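Long-range contacts in alpha,alpha-trehalose-phosphate synthase (UDP-forming) (Burkholderia xenovorans, PDB 5HXA), which belongs to glycosyltransferase family 20 and adopts the GT-B fold, in which two Rossmann-like domains lie side by side around a central cleft: residues 259-264 / 299-304; 252-257 / 354-359; 236-241 / 443-448; 91-96 / 173-178. All coordinates share one frame; numbering follows the deposited sequence.

Contact 1: residues 259-264 / 299-304; sequences DGMRGR and RVSLVQ
R264 and M261 reach across to S301 and R299 at the N-terminal end of two inner strands of the six-stranded parallel sheet, in the C-terminal Rossmann-like domain of this GT-B fold. Helix 252-260 ends here, and a type II beta turn from M261 to R264 swings the chain into strand 265-270, whose neighbour is strand 300-305. G263 takes the third place of that turn with a positive phi of 83°, where a side chain would jam against the preceding carbonyl O.

The tight part lies on the inner side. M261 curls at chi2 and chi3 (-57° and -64°), and this fold of the chain lays both SD and CE against S301 CB, each 3.9 Å from it. L266 packs on the same methionine. Next to it, the aliphatic stem of R264 lies against the backbone of R299: R264 CB is 3.6 Å from R299 O, and R264 CA makes a CH...O contact of 3.3 Å with the same R299 O.

The other side is looser. Here G263 O and R299 O are joined by a water that donates a weak bond to each, and R299, whose CB points away from the turn, is exposed, its NH1 bonding to G295 O. R264 is modelled in two conformers, so its polar contact is tentative. In the one described, chi3 bends the chain back, and R264 NE gives a weak, strongly bent bond of 2.9 Å to S301 OG, an oxygen that also receives a weak bond from W339 NE1.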
loop_
_atom_site.group_PDB
_atom_site.type_symbol
_atom_site.label_atom_id
_atom_site.label_comp_id
_atom_site.label_asym_id
_atom_site.label_seq_id
_atom_site.Cartn_x
_atom_site.Cartn_y
_atom_site.Cartn_z
ATOM N N ASP A 259 10.408 40.750 8.745
ATOM C CA ASP A 259 10.319 41.962 7.938
ATOM C C ASP A 259 9.795 41.663 6.540
ATOM O O ASP A 259 9.038 42.460 5.975
ATOM C CB ASP A 259 11.678 42.659 7.861
ATOM C CG ASP A 259 12.150 43.179 9.213
ATOM O OD1 ASP A 259 11.363 43.153 10.192
ATOM O OD2 ASP A 259 13.318 43.620 9.291
ATOM N N GLY A 260 10.186 40.526 5.961
ATOM C CA GLY A 260 9.694 40.190 4.639
ATOM C C GLY A 260 8.234 39.788 4.610
ATOM O O GLY A 260 7.589 39.914 3.563
ATOM N N MET A 261 7.694 39.337 5.739
ATOM C CA MET A 261 6.327 38.839 5.831
ATOM C C MET A 261 5.337 39.885 6.321
ATOM O O MET A 261 4.174 39.543 6.569
ATOM C CB MET A 261 6.255 37.631 6.778
ATOM C CG MET A 261 6.731 36.309 6.205
ATOM S SD MET A 261 5.840 35.844 4.706
ATOM C CE MET A 261 4.180 35.639 5.335
ATOM N N ARG A 262 5.764 41.135 6.491
ATOM C CA ARG A 262 4.942 42.116 7.191
ATOM C C ARG A 262 3.611 42.308 6.476
ATOM O O ARG A 262 3.565 42.478 5.256
ATOM C CB ARG A 262 5.688 43.451 7.305
ATOM N N GLY A 263 2.524 42.243 7.233
ATOM C CA GLY A 263 1.210 42.358 6.637
ATOM C C GLY A 263 0.658 41.077 6.053
ATOM O O GLY A 263 -0.413 41.105 5.429
ATOM N N ARG A 264 1.352 39.957 6.218
ATOM C CA ARG A 264 0.898 38.682 5.690
ATOM C C ARG A 264 0.971 37.626 6.779
ATOM O O ARG A 264 1.811 37.699 7.678
ATOM C CB ARG A 264 1.735 38.230 4.477
ATOM C CG ARG A 264 1.651 39.166 3.273
ATOM C CD ARG A 264 2.133 38.464 2.006
ATOM N NE ARG A 264 3.432 37.819 2.185
ATOM C CZ ARG A 264 4.596 38.385 1.882
ATOM N NH1 ARG A 264 4.627 39.612 1.374
ATOM N NH2 ARG A 264 5.728 37.722 2.080
ATOM N N ARG A 299 -1.892 38.088 0.987
ATOM C CA ARG A 299 -2.065 38.206 2.430
ATOM C C ARG A 299 -1.578 36.978 3.177
ATOM O O ARG A 299 -1.651 36.938 4.412
ATOM C CB ARG A 299 -3.535 38.477 2.763
ATOM C CG ARG A 299 -4.012 39.781 2.128
ATOM C CD ARG A 299 -5.259 40.312 2.790
ATOM N NE ARG A 299 -5.435 41.728 2.485
ATOM C CZ ARG A 299 -6.093 42.189 1.427
ATOM N NH1 ARG A 299 -6.655 41.344 0.573
ATOM N NH2 ARG A 299 -6.195 43.497 1.229
ATOM N N VAL A 300 -1.063 35.988 2.461
ATOM C CA VAL A 300 -0.532 34.776 3.068
ATOM C C VAL A 300 0.585 34.284 2.165
ATOM O O VAL A 300 0.535 34.464 0.947
ATOM C CB VAL A 300 -1.622 33.693 3.245
ATOM C CG1 VAL A 300 -2.213 33.291 1.885
ATOM C CG2 VAL A 300 -1.053 32.460 3.971
ATOM N N SER A 301 1.602 33.669 2.766
ATOM C CA SER A 301 2.627 32.970 2.010
ATOM C C SER A 301 2.879 31.606 2.624
ATOM O O SER A 301 2.713 31.402 3.831
ATOM C CB SER A 301 3.950 33.743 1.976
ATOM O OG SER A 301 3.756 35.060 1.507
ATOM N N LEU A 302 3.307 30.681 1.780
ATOM C CA LEU A 302 3.752 29.367 2.213
ATOM C C LEU A 302 5.270 29.321 2.127
ATOM O O LEU A 302 5.837 29.472 1.041
ATOM C CB LEU A 302 3.138 28.275 1.342
ATOM C CG LEU A 302 3.695 26.869 1.537
ATOM C CD1 LEU A 302 3.396 26.356 2.969
ATOM C CD2 LEU A 302 3.100 25.948 0.477
ATOM N N VAL A 303 5.931 29.097 3.259
ATOM C CA VAL A 303 7.360 28.821 3.254
ATOM C C VAL A 303 7.531 27.313 3.381
ATOM O O VAL A 303 6.994 26.698 4.310
ATOM C CB VAL A 303 8.095 29.570 4.377
ATOM C CG1 VAL A 303 9.521 29.049 4.506
ATOM C CG2 VAL A 303 8.127 31.073 4.073
ATOM N N GLN A 304 8.239 26.713 2.427
ATOM C CA GLN A 304 8.602 25.301 2.480
ATOM C C GLN A 304 10.110 25.221 2.608
ATOM O O GLN A 304 10.835 25.594 1.680
ATOM C CB GLN A 304 8.153 24.540 1.232
ATOM C CG GLN A 304 8.709 23.103 1.208
ATOM C CD GLN A 304 7.991 22.218 2.229
ATOM O OE1 GLN A 304 6.765 22.105 2.202
ATOM N NE2 GLN A 304 8.745 21.618 3.147
HETATM O O HOH W 1 -2.945 39.192 6.608
#

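Contact 2: residues 252-257 / 354-359; sequences KPVRSL and LMALFR. With EDO (1,2-ethanediol), chain C.
L357 puts one methyl between V254 and L257, where helix 351-359 runs beside helix 252-260. The short segments are close to parallel, their axes 9.7 Å apart and crossing at -23°. The L357 side chain leaves the backbone with its CB alongside the other helix rather than at it. CG then stands anti to the carbonyl carbon (chi1 -59°), and the second torsion extends CD1 along the chain and turns CD2 to the facing helix. CD2 lies 3.8 Å from V254 CG2 and also 3.8 Å from L257 CD2, with the carbonyl O of P253 a little farther off. V254 CG2 in turn fills the angle between that methyl and A356 CB, which is 3.8 Å from it. Strand 265-270 continues the apolar layer, with L266 touching L257.

R255 and K252 have polar partners away from this interface. R255 takes O2 of a 1,2-ethanediol, probably from the crystallisation liquor, at the edge of its guanidinium, with NH1 and NH2 both 3.2 Å from that oxygen, while K252 N gives O1 of the same molecule a weak bond. The closest contacts between the helices are methyl to methyl, so shape rather than bond direction sets how they fit.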
loop_
_atom_site.group_PDB
_atom_site.type_symbol
_atom_site.label_atom_id
_atom_site.label_comp_id
_atom_site.label_asym_id
_atom_site.label_seq_id
_atom_site.Cartn_x
_atom_site.Cartn_y
_atom_site.Cartn_z
ATOM N N LYS A 252 19.200 37.163 13.216
ATOM C CA LYS A 252 19.021 37.830 11.926
ATOM C C LYS A 252 18.081 37.091 10.976
ATOM O O LYS A 252 17.225 37.752 10.365
ATOM C CB LYS A 252 20.390 38.075 11.275
ATOM N N PRO A 253 18.179 35.773 10.777
ATOM C CA PRO A 253 17.218 35.125 9.869
ATOM C C PRO A 253 15.775 35.269 10.321
ATOM O O PRO A 253 14.876 35.333 9.469
ATOM C CB PRO A 253 17.661 33.652 9.868
ATOM C CG PRO A 253 19.084 33.685 10.331
ATOM C CD PRO A 253 19.156 34.806 11.308
ATOM N N VAL A 254 15.523 35.322 11.635
ATOM C CA VAL A 254 14.155 35.493 12.118
ATOM C C VAL A 254 13.666 36.905 11.823
ATOM O O VAL A 254 12.534 37.098 11.356
ATOM C CB VAL A 254 14.057 35.175 13.623
ATOM C CG1 VAL A 254 12.606 35.229 14.071
ATOM C CG2 VAL A 254 14.649 33.803 13.931
ATOM N N ARG A 255 14.507 37.909 12.097
ATOM C CA ARG A 255 14.153 39.290 11.783
ATOM C C ARG A 255 13.952 39.476 10.284
ATOM O O ARG A 255 13.078 40.242 9.860
ATOM C CB ARG A 255 15.235 40.248 12.292
ATOM C CG ARG A 255 15.499 40.181 13.790
ATOM C CD ARG A 255 16.404 41.328 14.255
ATOM N NE ARG A 255 17.710 41.337 13.595
ATOM C CZ ARG A 255 18.811 40.779 14.096
ATOM N NH1 ARG A 255 19.954 40.841 13.419
ATOM N NH2 ARG A 255 18.772 40.158 15.269
ATOM N N SER A 256 14.767 38.799 9.467
ATOM C CA SER A 256 14.575 38.843 8.018
ATOM C C SER A 256 13.214 38.282 7.634
ATOM O O SER A 256 12.475 38.899 6.856
ATOM C CB SER A 256 15.686 38.064 7.298
ATOM O OG SER A 256 16.946 38.693 7.455
ATOM N N LEU A 257 12.879 37.096 8.156
ATOM C CA LEU A 257 11.573 36.503 7.886
ATOM C C LEU A 257 10.454 37.462 8.266
ATOM O O LEU A 257 9.569 37.758 7.453
ATOM C CB LEU A 257 11.428 35.183 8.639
ATOM C CG LEU A 257 10.091 34.446 8.515
ATOM C CD1 LEU A 257 9.791 34.078 7.045
ATOM C CD2 LEU A 257 10.088 33.205 9.399
ATOM N N LEU A 354 15.435 27.148 13.960
ATOM C CA LEU A 354 14.200 26.658 13.360
ATOM C C LEU A 354 13.026 26.793 14.324
ATOM O O LEU A 354 11.906 27.126 13.911
ATOM C CB LEU A 354 14.389 25.201 12.923
ATOM C CG LEU A 354 13.217 24.537 12.203
ATOM C CD1 LEU A 354 12.939 25.264 10.905
ATOM C CD2 LEU A 354 13.510 23.058 11.937
ATOM N N MET A 355 13.247 26.522 15.614
ATOM C CA MET A 355 12.148 26.672 16.563
ATOM C C MET A 355 11.666 28.118 16.595
ATOM O O MET A 355 10.458 28.388 16.644
ATOM C CB MET A 355 12.584 26.208 17.956
ATOM C CG MET A 355 13.159 24.788 18.007
ATOM S SD MET A 355 11.986 23.555 17.377
ATOM C CE MET A 355 12.891 22.843 16.005
ATOM N N ALA A 356 12.609 29.061 16.552
ATOM C CA ALA A 356 12.263 30.478 16.481
ATOM C C ALA A 356 11.483 30.806 15.213
ATOM O O ALA A 356 10.589 31.660 15.237
ATOM C CB ALA A 356 13.537 31.323 16.566
ATOM N N LEU A 357 11.806 30.145 14.094
ATOM C CA LEU A 357 11.033 30.354 12.873
ATOM C C LEU A 357 9.618 29.803 13.015
ATOM O O LEU A 357 8.661 30.441 12.564
ATOM C CB LEU A 357 11.742 29.719 11.667
ATOM C CG LEU A 357 13.163 30.218 11.353
ATOM C CD1 LEU A 357 13.737 29.452 10.159
ATOM C CD2 LEU A 357 13.187 31.721 11.078
ATOM N N PHE A 358 9.464 28.616 13.629
ATOM C CA PHE A 358 8.124 28.104 13.938
ATOM C C PHE A 358 7.323 29.119 14.752
ATOM O O PHE A 358 6.134 29.350 14.495
ATOM C CB PHE A 358 8.207 26.787 14.732
ATOM C CG PHE A 358 8.668 25.584 13.938
ATOM C CD1 PHE A 358 8.444 25.487 12.573
ATOM C CD2 PHE A 358 9.309 24.521 14.587
ATOM C CE1 PHE A 358 8.859 24.363 11.861
ATOM C CE2 PHE A 358 9.743 23.394 13.877
ATOM C CZ PHE A 358 9.509 23.317 12.510
ATOM N N ARG A 359 7.962 29.722 15.755
ATOM C CA ARG A 359 7.284 30.681 16.621
ATOM C C ARG A 359 6.767 31.892 15.846
ATOM O O ARG A 359 5.800 32.530 16.270
ATOM C CB ARG A 359 8.248 31.123 17.725
ATOM C CG ARG A 359 7.640 31.964 18.851
ATOM C CD ARG A 359 8.664 32.052 19.972
ATOM N NE ARG A 359 8.237 32.791 21.157
ATOM C CZ ARG A 359 7.792 32.221 22.274
ATOM N NH1 ARG A 359 7.674 30.892 22.363
ATOM N NH2 ARG A 359 7.451 32.983 23.302
HETATM C C1 EDO C . 22.251 36.815 14.931
HETATM O O1 EDO C . 22.388 36.093 13.701
HETATM C C2 EDO C . 22.645 38.268 14.725
HETATM O O2 EDO C . 21.732 39.094 15.451
#

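Contact 3: residues 236-241 / 443-448; sequences IYPDAI and PMRENN
D239 and R445 both hold CG anti to the carbonyl carbon (chi1 -65° and -70°), and R445 then runs straight from CG to NE, which brings its guanidinium edge onto the carboxylate. The two residues sit where the GT-B chain passes between its domains: 236-241 leads from the N-terminal sheet into helix 238-247, and 443-448 links helix 430-446 to the final helix, 449-461.

The salt bridge is a side-on grip. R445 NE and NH2 each lie 3.0 Å from D239 OD1 and both use its syn lone pair, while a weak bond runs from NE to OD2. Carboxylate and guanidinium are nearly coplanar. Both residues of the bridge are exposed to solvent, and apolar packing lies deeper.

There the ring of P238 sits on the last turn of helix 430-446, its CG 3.5 Å from M444 O and 3.8 Å from M444 CB. I236 CD1 meets M444 SD at 3.9 Å. A water accepts from I236 N at 3.0 Å and is also close to M444 O, bridging the two backbones.

Y237 turns its hydroxyl to S450 on the final helix. N448 stands at the N-cap of that helix, with its OD1 making weak bonds to S450 N and V451 N. Its CB packs on I236 O, and its amide reaches back to the helix just ended, N448 ND2 donating to R445 O at 2.9 Å.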
loop_
_atom_site.group_PDB
_atom_site.type_symbol
_atom_site.label_atom_id
_atom_site.label_comp_id
_atom_site.label_asym_id
_atom_site.label_seq_id
_atom_site.Cartn_x
_atom_site.Cartn_y
_atom_site.Cartn_z
ATOM N N ILE A 236 9.027 14.861 22.888
ATOM C CA ILE A 236 9.959 15.977 22.879
ATOM C C ILE A 236 10.072 16.504 24.304
ATOM O O ILE A 236 9.461 15.973 25.224
ATOM C CB ILE A 236 9.517 17.104 21.921
ATOM C CG1 ILE A 236 8.189 17.711 22.384
ATOM C CG2 ILE A 236 9.408 16.587 20.487
ATOM C CD1 ILE A 236 7.831 19.007 21.659
ATOM N N TYR A 237 10.867 17.564 24.477
ATOM C CA TYR A 237 10.876 18.357 25.702
ATOM C C TYR A 237 10.183 19.677 25.394
ATOM O O TYR A 237 10.841 20.648 24.992
ATOM C CB TYR A 237 12.302 18.590 26.206
ATOM C CG TYR A 237 12.974 17.329 26.717
ATOM C CD1 TYR A 237 12.471 16.653 27.822
ATOM C CD2 TYR A 237 14.108 16.816 26.093
ATOM C CE1 TYR A 237 13.081 15.497 28.301
ATOM C CE2 TYR A 237 14.729 15.658 26.565
ATOM C CZ TYR A 237 14.207 15.005 27.666
ATOM O OH TYR A 237 14.810 13.861 28.138
ATOM N N PRO A 238 8.861 19.774 25.582
ATOM C CA PRO A 238 8.128 20.935 25.032
ATOM C C PRO A 238 8.518 22.260 25.666
ATOM O O PRO A 238 8.544 23.286 24.978
ATOM C CB PRO A 238 6.649 20.601 25.314
ATOM C CG PRO A 238 6.626 19.241 25.955
ATOM C CD PRO A 238 8.008 18.880 26.384
ATOM N N ASP A 239 8.812 22.281 26.965
ATOM C CA ASP A 239 9.169 23.553 27.582
ATOM C C ASP A 239 10.591 23.981 27.227
ATOM O O ASP A 239 10.875 25.185 27.156
ATOM C CB ASP A 239 8.980 23.470 29.099
ATOM C CG ASP A 239 7.515 23.273 29.492
ATOM O OD1 ASP A 239 6.631 23.923 28.885
ATOM O OD2 ASP A 239 7.249 22.464 30.398
ATOM N N ALA A 240 11.491 23.028 26.980
ATOM C CA ALA A 240 12.807 23.392 26.459
ATOM C C ALA A 240 12.695 23.972 25.049
ATOM O O ALA A 240 13.403 24.925 24.702
ATOM C CB ALA A 240 13.728 22.171 26.466
ATOM N N ILE A 241 11.813 23.405 24.221
ATOM C CA ILE A 241 11.622 23.956 22.884
ATOM C C ILE A 241 11.049 25.365 22.972
ATOM O O ILE A 241 11.526 26.284 22.296
ATOM C CB ILE A 241 10.745 23.020 22.039
ATOM C CG1 ILE A 241 11.585 21.817 21.610
ATOM C CG2 ILE A 241 10.167 23.753 20.827
ATOM C CD1 ILE A 241 10.819 20.728 20.959
ATOM N N PRO A 443 -0.519 16.934 27.046
ATOM C CA PRO A 443 -0.027 15.560 26.863
ATOM C C PRO A 443 1.418 15.501 26.399
ATOM O O PRO A 443 2.107 14.521 26.710
ATOM C CB PRO A 443 -0.989 14.975 25.815
ATOM C CG PRO A 443 -1.464 16.153 25.064
ATOM C CD PRO A 443 -1.597 17.240 26.090
ATOM N N MET A 444 1.912 16.520 25.686
ATOM C CA MET A 444 3.329 16.517 25.325
ATOM C C MET A 444 4.218 16.652 26.555
ATOM O O MET A 444 5.319 16.085 26.586
ATOM C CB MET A 444 3.644 17.635 24.329
ATOM C CG MET A 444 3.093 17.389 22.925
ATOM S SD MET A 444 3.956 18.365 21.677
ATOM C CE MET A 444 3.389 20.023 22.036
ATOM N N ARG A 445 3.771 17.405 27.562
ATOM C CA ARG A 445 4.511 17.476 28.817
ATOM C C ARG A 445 4.421 16.160 29.573
ATOM O O ARG A 445 5.395 15.720 30.197
ATOM C CB ARG A 445 3.977 18.613 29.692
ATOM C CG ARG A 445 4.286 20.002 29.182
ATOM C CD ARG A 445 3.878 21.062 30.199
ATOM N NE ARG A 445 4.185 22.401 29.711
ATOM C CZ ARG A 445 3.268 23.284 29.338
ATOM N NH1 ARG A 445 1.977 22.976 29.418
ATOM N NH2 ARG A 445 3.642 24.476 28.898
ATOM N N GLU A 446 3.253 15.522 29.535
ATOM C CA GLU A 446 3.060 14.297 30.302
ATOM C C GLU A 446 3.778 13.123 29.648
ATOM O O GLU A 446 4.363 12.280 30.335
ATOM C CB GLU A 446 1.563 14.028 30.450
ATOM C CG GLU A 446 1.209 12.726 31.122
ATOM C CD GLU A 446 -0.264 12.656 31.467
ATOM O OE1 GLU A 446 -0.588 12.561 32.669
ATOM O OE2 GLU A 446 -1.095 12.722 30.535
ATOM N N ASN A 447 3.778 13.066 28.323
ATOM C CA ASN A 447 4.495 11.996 27.642
ATOM C C ASN A 447 5.723 12.555 26.937
ATOM O O ASN A 447 5.884 12.395 25.726
ATOM C CB ASN A 447 3.552 11.271 26.680
ATOM C CG ASN A 447 2.302 10.777 27.395
ATOM O OD1 ASN A 447 1.199 11.292 27.184
ATOM N ND2 ASN A 447 2.482 9.816 28.296
ATOM N N ASN A 448 6.601 13.197 27.702
ATOM C CA ASN A 448 7.772 13.840 27.134
ATOM C C ASN A 448 8.850 12.796 26.834
ATOM O O ASN A 448 8.711 11.606 27.140
ATOM C CB ASN A 448 8.287 14.934 28.075
ATOM C CG ASN A 448 8.800 14.385 29.406
ATOM O OD1 ASN A 448 9.769 13.635 29.450
ATOM N ND2 ASN A 448 8.158 14.784 30.498
HETATM O O HOH W 2 6.300 15.123 24.000
#

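Contact 4: residues 91-96 / 173-178; sequences ATLWPT and RTIPPH
The last turns of helix 78-97 pack through T92, L93 and T96 against I175, in the connection between helices 169-172 and 178-185. I175 holds CG1 anti to its carbonyl carbon (chi1 -62°), and with an extended chi2 (162°) this sends CG1 and CD1 toward the helix. T96 covers this branch most closely, its CG2 lying 3.6 Å from both I175 CG1 and I175 CD1. L93 comes at about a right angle, with CD2 4.0 Å from I175 CD1, and T92 CG2 touches the other branch, I175 CG2, more loosely. F97 also packs on I175.

The setting is the N-terminal Rossmann-like domain, where the helix is irregular: a wider pi-type turn spans 91-93, and a kink comes at P95, which has no N-H to bond to the turn before.

Beside the methyls lies a polar strip. One water joins the two threonines, 2.7 Å from T96 OG1 and donating to T174 OG1 at 2.8 Å; T174 OG1 also bonds to V171 O. Beyond it T174 packs on F413 of the second subunit, and R173 on F397 of that subunit.

The connection is itself braced by a type I beta turn from I175 to H178. Two donors grip I175 O: H178 N, and H178 ND1 at 2.7 Å, nearly along the C=O axis and in the plane of the ring. One face of that imidazole is covered by R173 CA, 3.4 Å above its centre.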
loop_
_atom_site.group_PDB
_atom_site.type_symbol
_atom_site.label_atom_id
_atom_site.label_comp_id
_atom_site.label_asym_id
_atom_site.label_seq_id
_atom_site.Cartn_x
_atom_site.Cartn_y
_atom_site.Cartn_z
ATOM N N ALA A 91 16.608 1.356 -0.097
ATOM C CA ALA A 91 15.904 1.132 -1.352
ATOM C C ALA A 91 14.866 0.019 -1.271
ATOM O O ALA A 91 14.068 -0.124 -2.202
ATOM C CB ALA A 91 16.903 0.828 -2.479
ATOM N N THR A 92 14.849 -0.771 -0.192
ATOM C CA THR A 92 13.830 -1.805 -0.017
ATOM C C THR A 92 12.971 -1.538 1.209
ATOM O O THR A 92 11.760 -1.346 1.071
ATOM C CB THR A 92 14.462 -3.200 0.077
ATOM O OG1 THR A 92 15.302 -3.424 -1.061
ATOM C CG2 THR A 92 13.369 -4.291 0.126
ATOM N N LEU A 93 13.565 -1.498 2.405
ATOM C CA LEU A 93 12.763 -1.382 3.620
ATOM C C LEU A 93 12.088 -0.018 3.718
ATOM O O LEU A 93 10.879 0.067 3.975
ATOM C CB LEU A 93 13.632 -1.639 4.861
ATOM C CG LEU A 93 14.216 -3.049 5.014
ATOM C CD1 LEU A 93 15.058 -3.162 6.293
ATOM C CD2 LEU A 93 13.119 -4.112 4.987
ATOM N N TRP A 94 12.852 1.064 3.525
ATOM C CA TRP A 94 12.285 2.400 3.704
ATOM C C TRP A 94 11.053 2.637 2.835
ATOM O O TRP A 94 10.001 3.006 3.389
ATOM C CB TRP A 94 13.352 3.477 3.459
ATOM C CG TRP A 94 12.744 4.867 3.514
ATOM C CD1 TRP A 94 12.102 5.543 2.494
ATOM C CD2 TRP A 94 12.694 5.721 4.651
ATOM N NE1 TRP A 94 11.668 6.769 2.944
ATOM C CE2 TRP A 94 12.023 6.906 4.261
ATOM C CE3 TRP A 94 13.160 5.608 5.964
ATOM C CZ2 TRP A 94 11.809 7.963 5.139
ATOM C CZ3 TRP A 94 12.947 6.666 6.839
ATOM C CH2 TRP A 94 12.279 7.828 6.420
ATOM N N PRO A 95 11.085 2.454 1.506
ATOM C CA PRO A 95 9.856 2.717 0.733
ATOM C C PRO A 95 8.702 1.794 1.099
ATOM O O PRO A 95 7.559 2.256 1.209
ATOM C CB PRO A 95 10.304 2.534 -0.729
ATOM C CG PRO A 95 11.550 1.725 -0.661
ATOM C CD PRO A 95 12.224 2.124 0.624
ATOM N N THR A 96 8.960 0.500 1.305
ATOM C CA THR A 96 7.873 -0.419 1.644
ATOM C C THR A 96 7.259 -0.107 3.009
ATOM O O THR A 96 6.028 -0.124 3.165
ATOM C CB THR A 96 8.379 -1.864 1.611
ATOM O OG1 THR A 96 8.894 -2.144 0.309
ATOM C CG2 THR A 96 7.232 -2.840 1.892
ATOM N N ARG A 173 4.499 -8.391 3.187
ATOM C CA ARG A 173 4.837 -9.619 2.476
ATOM C C ARG A 173 5.338 -9.364 1.059
ATOM O O ARG A 173 5.819 -10.307 0.416
ATOM C CB ARG A 173 3.639 -10.579 2.456
ATOM C CG ARG A 173 2.418 -10.146 1.633
ATOM C CD ARG A 173 1.203 -11.042 1.977
ATOM N NE ARG A 173 0.066 -10.862 1.074
ATOM C CZ ARG A 173 -0.213 -11.668 0.052
ATOM N NH1 ARG A 173 0.563 -12.716 -0.202
ATOM N NH2 ARG A 173 -1.261 -11.426 -0.723
ATOM N N THR A 174 5.274 -8.123 0.567
ATOM C CA THR A 174 5.885 -7.826 -0.726
ATOM C C THR A 174 7.410 -7.803 -0.641
ATOM O O THR A 174 8.078 -7.944 -1.671
ATOM C CB THR A 174 5.365 -6.496 -1.302
ATOM O OG1 THR A 174 5.763 -5.396 -0.471
ATOM C CG2 THR A 174 3.833 -6.519 -1.431
ATOM N N ILE A 175 7.976 -7.644 0.553
ATOM C CA ILE A 175 9.428 -7.751 0.746
ATOM C C ILE A 175 9.799 -9.233 0.716
ATOM O O ILE A 175 9.345 -9.993 1.583
ATOM C CB ILE A 175 9.865 -7.108 2.071
ATOM C CG1 ILE A 175 9.550 -5.608 2.085
ATOM C CG2 ILE A 175 11.349 -7.379 2.348
ATOM C CD1 ILE A 175 9.547 -5.031 3.512
ATOM N N PRO A 176 10.601 -9.701 -0.237
ATOM C CA PRO A 176 10.726 -11.154 -0.449
ATOM C C PRO A 176 11.215 -11.898 0.788
ATOM O O PRO A 176 10.618 -12.921 1.146
ATOM C CB PRO A 176 11.700 -11.257 -1.636
ATOM C CG PRO A 176 11.372 -10.014 -2.434
ATOM C CD PRO A 176 11.182 -8.941 -1.363
ATOM N N PRO A 177 12.267 -11.430 1.509
ATOM C CA PRO A 177 12.659 -12.163 2.733
ATOM C C PRO A 177 11.923 -11.754 4.010
ATOM O O PRO A 177 12.479 -11.903 5.106
ATOM C CB PRO A 177 14.154 -11.850 2.858
ATOM C CG PRO A 177 14.256 -10.447 2.312
ATOM C CD PRO A 177 13.276 -10.407 1.154
ATOM N N HIS A 178 10.680 -11.271 3.901
ATOM C CA HIS A 178 9.992 -10.742 5.081
ATOM C C HIS A 178 9.863 -11.782 6.190
ATOM O O HIS A 178 9.936 -11.435 7.374
ATOM C CB HIS A 178 8.608 -10.206 4.702
ATOM C CG HIS A 178 7.663 -11.259 4.215
ATOM N ND1 HIS A 178 7.643 -11.692 2.907
ATOM C CD2 HIS A 178 6.702 -11.962 4.861
ATOM C CE1 HIS A 178 6.716 -12.627 2.769
ATOM N NE2 HIS A 178 6.133 -12.809 3.941
HETATM O O HOH W 3 8.322 -4.350 -1.159
#

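Overall arrangement
Contacts 1 and 2, their centres about 12 Å apart, use the two ends of helix 252-260: contact 2 sets its start against helix 351-359 mainly through methyls, while contact 1 ties its exit to the start of an inner strand, 300-305, with a mix of thioether, weak polar and water-mediated touches. Contact 3 lies on the preceding helix, 238-247, near the domain junction, and meets contact 2 where M355 touches one modelled conformer of I241. It alone has a salt bridge between its two segments, on its exposed side. Contact 4 is in the other domain, on the opposite side of the chain's centre. Contacts 2 and 4 are buried, 1 and 3 partly so, and only contact 4 also faces the second subunit.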